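Local structure of valine-pyruvate aminotransferase (Salmonella typhimurium, 3G7Q) at residues A[113-118]-A[128-133]; A[175-180]-A[212-217]; A[189-194]-A[220-225]. The protein probably catalyses the pyridoxal-phosphate-dependent transfer of an amino group from L-valine to pyruvate, yielding 3-methyl-2-oxobutanoate and L-alanine in alanine biosynthesis. All blocks are in the same frame, centred on the assembly; numbering follows the deposited sequence.

Contact 1: residues A[113-118]-A[128-133]; sequences YLFNLF and KKVLFP
F115 on the last turn of helix 107-118 and V130 on strand 129-132 carry the apolar half of this contact, and their side chains cross at about a right angle. The ring reaches the valine through CD1 and CE1: CD1 of F115 lies 3.6 Å from CG2 of V130, and CE1 spans both methyls, 4.0 Å from CG2 and 4.1 Å from CG1 of V130. The valine meets the ring obliquely. With CG of F115 set beside the backbone N (chi1 -58°), the ring leaves the helix flank and extends toward the strand. In V130, CG2 makes the nearer approach to F115; CG1, placed anti to the backbone N (chi1 173°), touches F115 at CE1 and also lies 3.8 Å above the ring plane of F132, displaced toward the rim. F151 of the adjoining strand joins the cluster, making edge-to-face contacts with both F115 and F132.

A second point of contact lies at the helix end and involves main chain rather than rings. There the carbonyl O of F118 comes to 3.5 Å from CB of K128, just before the strand begins, and K128 bends away at chi2, carrying its ammonium elsewhere. The F118 ring likewise turns from the strand: it packs against P215, with CG of L117 4.0 Å above its plane, offset toward the rim.

As a worked case of a helix packed on a sheet, the contact shows apolar surfaces doing the joining, while the backbone of V130 is paired with L150 and V152, just before and in strand 151-153. Dispersion and burial of hydrocarbon therefore probably account for most of the attraction, with shape rather than directed bonds setting the fit.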
loop_
_atom_site.group_PDB
_atom_site.type_symbol
_atom_site.label_atom_id
_atom_site.label_comp_id
_atom_site.label_asym_id
_atom_site.label_seq_id
_atom_site.Cartn_x
_atom_site.Cartn_y
_atom_site.Cartn_z
ATOM N N TYR A 113 10.075 3.334 2.152
ATOM C CA TYR A 113 10.143 4.699 2.685
ATOM C C TYR A 113 11.490 4.976 3.361
ATOM O O TYR A 113 12.116 6.002 3.110
ATOM C CB TYR A 113 9.026 4.996 3.700
ATOM C CG TYR A 113 7.630 4.960 3.121
ATOM C CD1 TYR A 113 7.303 5.722 2.003
ATOM C CD2 TYR A 113 6.620 4.214 3.718
ATOM C CE1 TYR A 113 6.022 5.697 1.459
ATOM C CE2 TYR A 113 5.329 4.194 3.188
ATOM C CZ TYR A 113 5.045 4.928 2.055
ATOM O OH TYR A 113 3.773 4.912 1.520
ATOM N N LEU A 114 11.937 4.060 4.202
ATOM C CA LEU A 114 13.191 4.281 4.926
ATOM C C LEU A 114 14.360 4.415 3.967
ATOM O O LEU A 114 15.138 5.359 4.095
ATOM C CB LEU A 114 13.424 3.164 5.959
ATOM C CG LEU A 114 12.339 3.083 7.050
ATOM C CD1 LEU A 114 12.570 1.848 7.923
ATOM C CD2 LEU A 114 12.283 4.375 7.861
ATOM N N PHE A 115 14.445 3.524 2.977
ATOM C CA PHE A 115 15.531 3.581 1.992
ATOM C C PHE A 115 15.524 4.925 1.278
ATOM O O PHE A 115 16.571 5.554 1.111
ATOM C CB PHE A 115 15.473 2.417 0.976
ATOM C CG PHE A 115 15.535 1.022 1.603
ATOM C CD1 PHE A 115 16.179 0.783 2.820
ATOM C CD2 PHE A 115 15.010 -0.072 0.921
ATOM C CE1 PHE A 115 16.240 -0.508 3.365
ATOM C CE2 PHE A 115 15.083 -1.346 1.455
ATOM C CZ PHE A 115 15.703 -1.564 2.681
ATOM N N ASN A 116 14.344 5.387 0.886
ATOM C CA ASN A 116 14.218 6.704 0.271
ATOM C C ASN A 116 14.578 7.857 1.184
ATOM O O ASN A 116 15.095 8.865 0.728
ATOM C CB ASN A 116 12.794 6.933 -0.250
ATOM C CG ASN A 116 12.575 6.304 -1.597
ATOM O OD1 ASN A 116 13.038 6.833 -2.611
ATOM N ND2 ASN A 116 11.864 5.178 -1.629
ATOM N N LEU A 117 14.293 7.716 2.472
ATOM C CA LEU A 117 14.546 8.794 3.423
ATOM C C LEU A 117 16.029 8.912 3.810
ATOM O O LEU A 117 16.535 10.016 3.977
ATOM C CB LEU A 117 13.684 8.561 4.668
ATOM C CG LEU A 117 13.513 9.661 5.700
ATOM C CD1 LEU A 117 12.811 10.860 5.083
ATOM C CD2 LEU A 117 12.722 9.140 6.900
ATOM N N PHE A 118 16.726 7.785 3.931
ATOM C CA PHE A 118 18.121 7.790 4.381
ATOM C C PHE A 118 19.196 7.363 3.364
ATOM O O PHE A 118 20.371 7.609 3.613
ATOM C CB PHE A 118 18.259 6.907 5.640
ATOM C CG PHE A 118 17.446 7.389 6.814
ATOM C CD1 PHE A 118 17.897 8.429 7.601
ATOM C CD2 PHE A 118 16.248 6.783 7.138
ATOM C CE1 PHE A 118 17.158 8.885 8.680
ATOM C CE2 PHE A 118 15.506 7.218 8.206
ATOM C CZ PHE A 118 15.962 8.275 8.983
ATOM N N LYS A 128 24.157 7.925 -0.430
ATOM C CA LYS A 128 24.260 7.102 0.772
ATOM C C LYS A 128 23.781 5.683 0.533
ATOM O O LYS A 128 22.902 5.441 -0.303
ATOM C CB LYS A 128 23.458 7.751 1.894
ATOM C CG LYS A 128 23.939 9.149 2.273
ATOM C CD LYS A 128 25.189 9.123 3.113
ATOM C CE LYS A 128 25.699 10.540 3.381
ATOM N NZ LYS A 128 26.567 11.078 2.278
ATOM N N LYS A 129 24.357 4.736 1.276
ATOM C CA LYS A 129 24.001 3.328 1.117
ATOM C C LYS A 129 23.373 2.734 2.384
ATOM O O LYS A 129 23.456 3.307 3.467
ATOM C CB LYS A 129 25.226 2.517 0.712
ATOM C CG LYS A 129 25.847 2.999 -0.587
ATOM C CD LYS A 129 26.768 1.958 -1.174
ATOM C CE LYS A 129 27.410 2.446 -2.471
ATOM N NZ LYS A 129 28.086 1.312 -3.173
ATOM N N VAL A 130 22.697 1.615 2.198
ATOM C CA VAL A 130 22.113 0.854 3.300
ATOM C C VAL A 130 23.113 -0.245 3.610
ATOM O O VAL A 130 23.483 -1.018 2.729
ATOM C CB VAL A 130 20.770 0.221 2.915
ATOM C CG1 VAL A 130 20.260 -0.708 4.032
ATOM C CG2 VAL A 130 19.731 1.290 2.566
ATOM N N LEU A 131 23.567 -0.294 4.856
ATOM C CA LEU A 131 24.486 -1.351 5.295
ATOM C C LEU A 131 23.739 -2.465 6.059
ATOM O O LEU A 131 23.014 -2.173 7.009
ATOM C CB LEU A 131 25.568 -0.751 6.192
ATOM C CG LEU A 131 26.506 -1.769 6.869
ATOM C CD1 LEU A 131 27.240 -2.600 5.826
ATOM C CD2 LEU A 131 27.487 -1.064 7.831
ATOM N N PHE A 132 23.918 -3.714 5.614
ATOM C CA PHE A 132 23.439 -4.906 6.283
ATOM C C PHE A 132 24.678 -5.486 6.963
ATOM O O PHE A 132 25.495 -6.148 6.327
ATOM C CB PHE A 132 22.815 -5.911 5.318
ATOM C CG PHE A 132 21.628 -5.382 4.592
ATOM C CD1 PHE A 132 20.434 -5.163 5.254
ATOM C CD2 PHE A 132 21.698 -5.091 3.234
ATOM C CE1 PHE A 132 19.342 -4.667 4.599
ATOM C CE2 PHE A 132 20.593 -4.587 2.567
ATOM C CZ PHE A 132 19.414 -4.371 3.252
ATOM N N PRO A 133 24.855 -5.213 8.268
ATOM C CA PRO A 133 26.081 -5.710 8.911
ATOM C C PRO A 133 26.103 -7.207 9.162
ATOM O O PRO A 133 27.156 -7.763 9.482
ATOM C CB PRO A 133 26.124 -4.935 10.242
ATOM C CG PRO A 133 24.741 -4.547 10.508
ATOM C CD PRO A 133 24.007 -4.448 9.200
#

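Contact 2: residues A[175-180]-A[212-217]; sequences LHIGEE and HNIPLV
I177 lays its CG2 methyl on the imidazole of H212, a clear example of a CH-pi contact. Followed outward, the isoleucine side chain begins at CB, which lies 4.0 Å from NE2 of H212. Of its two branches, CG2 does most of the touching. It stands 3.7 Å from the centroid of the H212 ring and only 9° off the ring normal, so the methyl is centred over the face. The same CG2 also meets CD1 of I214 at 4.1 Å, so it has the ring on one side and, roughly at right angles, the aliphatic tip. This division of labour follows from chi1 (-52°), which sets CG2 anti to the backbone N. The other branch, CG1 with CD1, extends further from the imidazole; its CG1 lies near L131, and L208 of helix 199-211 also touches the side chain. The carbonyl O of I177 approaches CE1 of H212 to 3.4 Å.

H212 is where the chain leaves helical angles at the end of helix 199-211, and N213, with positive phi, is the C-prime residue of a Schellman motif in which I214 N reaches back to A209 O. The chain then enters strand 216-219. The contact thus packs the loop before strand 181-187 against a Schellman-capped helix-to-strand turn, within the alternating alpha/beta architecture of the large domain of class I aminotransferases.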
loop_
_atom_site.group_PDB
_atom_site.type_symbol
_atom_site.label_atom_id
_atom_site.label_comp_id
_atom_site.label_asym_id
_atom_site.label_seq_id
_atom_site.Cartn_x
_atom_site.Cartn_y
_atom_site.Cartn_z
ATOM N N LEU A 175 34.012 -4.637 9.558
ATOM C CA LEU A 175 32.806 -3.877 9.301
ATOM C C LEU A 175 33.166 -2.425 9.001
ATOM O O LEU A 175 33.730 -1.725 9.844
ATOM C CB LEU A 175 31.857 -3.957 10.494
ATOM C CG LEU A 175 30.477 -3.337 10.280
ATOM C CD1 LEU A 175 29.689 -4.124 9.237
ATOM C CD2 LEU A 175 29.747 -3.270 11.610
ATOM N N HIS A 176 32.797 -1.983 7.804
ATOM C CA HIS A 176 33.113 -0.652 7.327
ATOM C C HIS A 176 31.876 0.233 7.324
ATOM O O HIS A 176 30.903 -0.041 6.620
ATOM C CB HIS A 176 33.698 -0.751 5.917
ATOM N N ILE A 177 31.906 1.267 8.154
ATOM C CA ILE A 177 30.848 2.249 8.215
ATOM C C ILE A 177 31.532 3.562 7.957
ATOM O O ILE A 177 32.491 3.900 8.648
ATOM C CB ILE A 177 30.195 2.332 9.580
ATOM C CG1 ILE A 177 29.755 0.943 10.052
ATOM C CG2 ILE A 177 29.009 3.295 9.517
ATOM C CD1 ILE A 177 29.299 0.930 11.477
ATOM N N GLY A 178 31.058 4.297 6.967
ATOM C CA GLY A 178 31.677 5.566 6.632
ATOM C C GLY A 178 30.672 6.652 6.394
ATOM O O GLY A 178 29.476 6.508 6.697
ATOM N N GLU A 179 31.182 7.741 5.821
ATOM C CA GLU A 179 30.387 8.901 5.490
ATOM C C GLU A 179 29.292 8.549 4.493
ATOM O O GLU A 179 28.263 9.204 4.481
ATOM C CB GLU A 179 31.286 10.020 4.916
ATOM N N GLU A 180 29.512 7.521 3.672
ATOM C CA GLU A 180 28.526 7.089 2.680
ATOM C C GLU A 180 27.447 6.118 3.203
ATOM O O GLU A 180 26.592 5.701 2.427
ATOM C CB GLU A 180 29.214 6.447 1.460
ATOM C CG GLU A 180 29.725 4.990 1.605
ATOM C CD GLU A 180 30.965 4.839 2.488
ATOM O OE1 GLU A 180 31.460 3.698 2.605
ATOM O OE2 GLU A 180 31.445 5.845 3.060
ATOM N N HIS A 212 28.046 7.364 14.331
ATOM C CA HIS A 212 28.026 7.845 12.948
ATOM C C HIS A 212 26.806 8.700 12.601
ATOM O O HIS A 212 26.656 9.102 11.456
ATOM C CB HIS A 212 28.156 6.666 11.991
ATOM C CG HIS A 212 29.518 6.046 12.000
ATOM N ND1 HIS A 212 30.504 6.420 11.114
ATOM C CD2 HIS A 212 30.072 5.111 12.806
ATOM C CE1 HIS A 212 31.600 5.726 11.362
ATOM N NE2 HIS A 212 31.364 4.923 12.384
ATOM N N ASN A 213 25.966 9.011 13.588
ATOM C CA ASN A 213 24.762 9.810 13.385
ATOM C C ASN A 213 23.853 9.278 12.279
ATOM O O ASN A 213 23.363 10.038 11.442
ATOM C CB ASN A 213 25.145 11.272 13.130
ATOM C CG ASN A 213 25.910 11.858 14.289
ATOM O OD1 ASN A 213 25.447 11.807 15.432
ATOM N ND2 ASN A 213 27.094 12.405 14.013
ATOM N N ILE A 214 23.647 7.963 12.282
ATOM C CA ILE A 214 22.752 7.318 11.327
ATOM C C ILE A 214 21.855 6.371 12.108
ATOM O O ILE A 214 22.257 5.887 13.171
ATOM C CB ILE A 214 23.509 6.565 10.222
ATOM C CG1 ILE A 214 24.424 5.487 10.812
ATOM C CG2 ILE A 214 24.304 7.560 9.352
ATOM C CD1 ILE A 214 25.159 4.710 9.768
ATOM N N PRO A 215 20.632 6.129 11.602
ATOM C CA PRO A 215 19.721 5.246 12.329
ATOM C C PRO A 215 20.075 3.773 12.276
ATOM O O PRO A 215 20.678 3.302 11.300
ATOM C CB PRO A 215 18.390 5.417 11.588
ATOM C CG PRO A 215 18.774 5.861 10.203
ATOM C CD PRO A 215 20.026 6.667 10.367
ATOM N N LEU A 216 19.669 3.059 13.318
ATOM C CA LEU A 216 19.753 1.602 13.345
ATOM C C LEU A 216 18.336 1.121 13.140
ATOM O O LEU A 216 17.482 1.380 13.965
ATOM C CB LEU A 216 20.277 1.081 14.673
ATOM C CG LEU A 216 20.278 -0.436 14.872
ATOM C CD1 LEU A 216 21.035 -1.148 13.740
ATOM C CD2 LEU A 216 20.835 -0.794 16.290
ATOM N N VAL A 217 18.098 0.430 12.028
ATOM C CA VAL A 217 16.772 -0.022 11.663
ATOM C C VAL A 217 16.686 -1.500 12.004
ATOM O O VAL A 217 17.550 -2.278 11.586
ATOM C CB VAL A 217 16.506 0.217 10.154
ATOM C CG1 VAL A 217 15.087 -0.184 9.794
ATOM C CG2 VAL A 217 16.742 1.695 9.790
#

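Contact 3: residues A[189-194]-A[220-225]; sequences PTNPTG and NAYGVP
P189 and Y222 bury the most surface here, and they meet through CD of the pyrrolidine ring and CB of the tyrosine. CD of P189 lies 3.9 Å from CB of Y222 and 3.7 Å from the amide N of G223, so the proline covers the main-chain bend as well as the side chain. A bridging water completes the join: it donates to the carbonyl O of P189 at 2.7 Å and accepts from the N of Y222 at 3.0 Å, linking two backbones that do not bond directly. It also lies at the edge of the Y222 ring, in its plane.

N191 supplies the third, smaller share. Its CB approaches CE2 of Y222 obliquely at 4.3 Å, while its amide points elsewhere: OD1 accepts a hydrogen bond from NH1 of R389. N191 opens the NPTG sequence found in many class I aminotransferases, where this loop borders the cofactor and substrate pocket; its place here is consistent with that role.

Both loops leave C-terminal ends of neighbouring parallel strands: the loop 189-194 comes after strand 181-187, and the loop 220-225 comes after strand 216-219. F341 of strand 341-345, from the other large sheet, touches both N191 and Y222, and K250 also packs on Y222, so the contact lies deep in the chain between its two major sheets.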
loop_
_atom_site.group_PDB
_atom_site.type_symbol
_atom_site.label_atom_id
_atom_site.label_comp_id
_atom_site.label_asym_id
_atom_site.label_seq_id
_atom_site.Cartn_x
_atom_site.Cartn_y
_atom_site.Cartn_z
ATOM N N PRO A 189 13.960 -11.723 15.040
ATOM C CA PRO A 189 14.689 -12.783 14.313
ATOM C C PRO A 189 14.696 -12.522 12.822
ATOM O O PRO A 189 13.869 -11.768 12.294
ATOM C CB PRO A 189 13.885 -14.053 14.587
ATOM C CG PRO A 189 12.995 -13.718 15.779
ATOM C CD PRO A 189 12.743 -12.239 15.684
ATOM N N THR A 190 15.623 -13.184 12.139
ATOM C CA THR A 190 15.867 -12.917 10.729
ATOM C C THR A 190 15.263 -13.905 9.735
ATOM O O THR A 190 15.283 -15.111 9.957
ATOM C CB THR A 190 17.398 -12.919 10.500
ATOM O OG1 THR A 190 18.004 -11.912 11.317
ATOM C CG2 THR A 190 17.768 -12.686 9.012
ATOM N N ASN A 191 14.678 -13.341 8.681
ATOM C CA ASN A 191 14.349 -14.073 7.461
ATOM C C ASN A 191 15.626 -13.781 6.626
ATOM O O ASN A 191 15.897 -12.626 6.293
ATOM C CB ASN A 191 13.080 -13.503 6.838
ATOM C CG ASN A 191 12.782 -14.037 5.438
ATOM O OD1 ASN A 191 13.583 -14.782 4.823
ATOM N ND2 ASN A 191 11.622 -13.605 4.880
ATOM N N PRO A 192 16.328 -14.813 6.112
ATOM C CA PRO A 192 16.009 -16.239 5.951
ATOM C C PRO A 192 16.600 -17.285 6.877
ATOM O O PRO A 192 16.301 -18.461 6.707
ATOM C CB PRO A 192 16.604 -16.495 4.551
ATOM C CG PRO A 192 17.914 -15.756 4.617
ATOM C CD PRO A 192 17.589 -14.483 5.407
ATOM N N THR A 193 17.385 -16.872 7.846
ATOM C CA THR A 193 18.158 -17.804 8.685
ATOM C C THR A 193 17.561 -18.256 9.981
ATOM O O THR A 193 17.957 -19.281 10.534
ATOM C CB THR A 193 19.485 -17.115 9.048
ATOM O OG1 THR A 193 19.207 -15.848 9.654
ATOM C CG2 THR A 193 20.349 -16.870 7.792
ATOM N N GLY A 194 16.621 -17.475 10.497
ATOM C CA GLY A 194 16.117 -17.670 11.836
ATOM C C GLY A 194 17.129 -17.149 12.868
ATOM O O GLY A 194 16.986 -17.412 14.084
ATOM N N ASN A 220 11.357 -6.204 13.160
ATOM C CA ASN A 220 10.818 -7.030 14.261
ATOM C C ASN A 220 9.514 -7.716 13.809
ATOM O O ASN A 220 8.651 -7.998 14.640
ATOM C CB ASN A 220 10.561 -6.130 15.455
ATOM C CG ASN A 220 10.362 -6.863 16.803
ATOM O OD1 ASN A 220 9.319 -6.737 17.455
ATOM N ND2 ASN A 220 11.357 -7.578 17.221
ATOM N N ALA A 221 9.405 -8.066 12.535
ATOM C CA ALA A 221 8.218 -8.782 12.017
ATOM C C ALA A 221 7.900 -10.092 12.735
ATOM O O ALA A 221 6.730 -10.502 12.754
ATOM C CB ALA A 221 8.345 -9.054 10.511
ATOM N N TYR A 222 8.917 -10.758 13.294
ATOM C CA TYR A 222 8.725 -12.029 13.958
ATOM C C TYR A 222 8.946 -12.001 15.455
ATOM O O TYR A 222 8.745 -13.011 16.109
ATOM C CB TYR A 222 9.683 -13.092 13.356
ATOM C CG TYR A 222 9.376 -13.402 11.920
ATOM C CD1 TYR A 222 8.401 -14.340 11.580
ATOM C CD2 TYR A 222 10.031 -12.751 10.896
ATOM C CE1 TYR A 222 8.112 -14.613 10.279
ATOM C CE2 TYR A 222 9.744 -13.033 9.583
ATOM C CZ TYR A 222 8.772 -13.958 9.296
ATOM O OH TYR A 222 8.476 -14.248 8.013
ATOM N N GLY A 223 9.348 -10.861 15.995
ATOM C CA GLY A 223 9.744 -10.783 17.383
ATOM C C GLY A 223 8.678 -10.399 18.403
ATOM O O GLY A 223 7.485 -10.519 18.167
ATOM N N VAL A 224 9.174 -9.992 19.558
ATOM C CA VAL A 224 8.401 -9.619 20.728
ATOM C C VAL A 224 8.057 -8.151 20.641
ATOM O O VAL A 224 8.885 -7.371 20.215
ATOM C CB VAL A 224 9.290 -9.915 21.982
ATOM C CG1 VAL A 224 8.932 -9.066 23.142
ATOM C CG2 VAL A 224 9.263 -11.413 22.289
ATOM N N PRO A 225 6.890 -7.739 21.154
ATOM C CA PRO A 225 5.847 -8.467 21.852
ATOM C C PRO A 225 4.869 -9.259 20.977
ATOM O O PRO A 225 4.153 -10.081 21.515
ATOM C CB PRO A 225 5.105 -7.354 22.622
ATOM C CG PRO A 225 5.323 -6.159 21.810
ATOM C CD PRO A 225 6.659 -6.286 21.202
HETATM O O HOH W 1 11.762 -10.143 12.754
#

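In the fold
Contact 1 comes first along the chain, closing the short loop between helix 107-118 and strand 129-132. Contact 2 opens only later, at 175-180, and contact 3 opens beyond strand 181-187; the segments then alternate, 212-217 following 189-194 and preceding 220-225, so contacts 2 and 3 cross. Their centres are about 22 Å apart, at opposite ends of strands 181-187 and 216-219. Contacts 1 and 2, about 10 Å apart between centres, touch: a probable hydrogen bond joins K129 N to E180 O, and L114 packs on V217. Contact 1 holds helix 107-118 on the sheet, contact 2 joins the loop entering strand 181-187 to the turn leading into strand 216-219, and contact 3 ties loops at the other end.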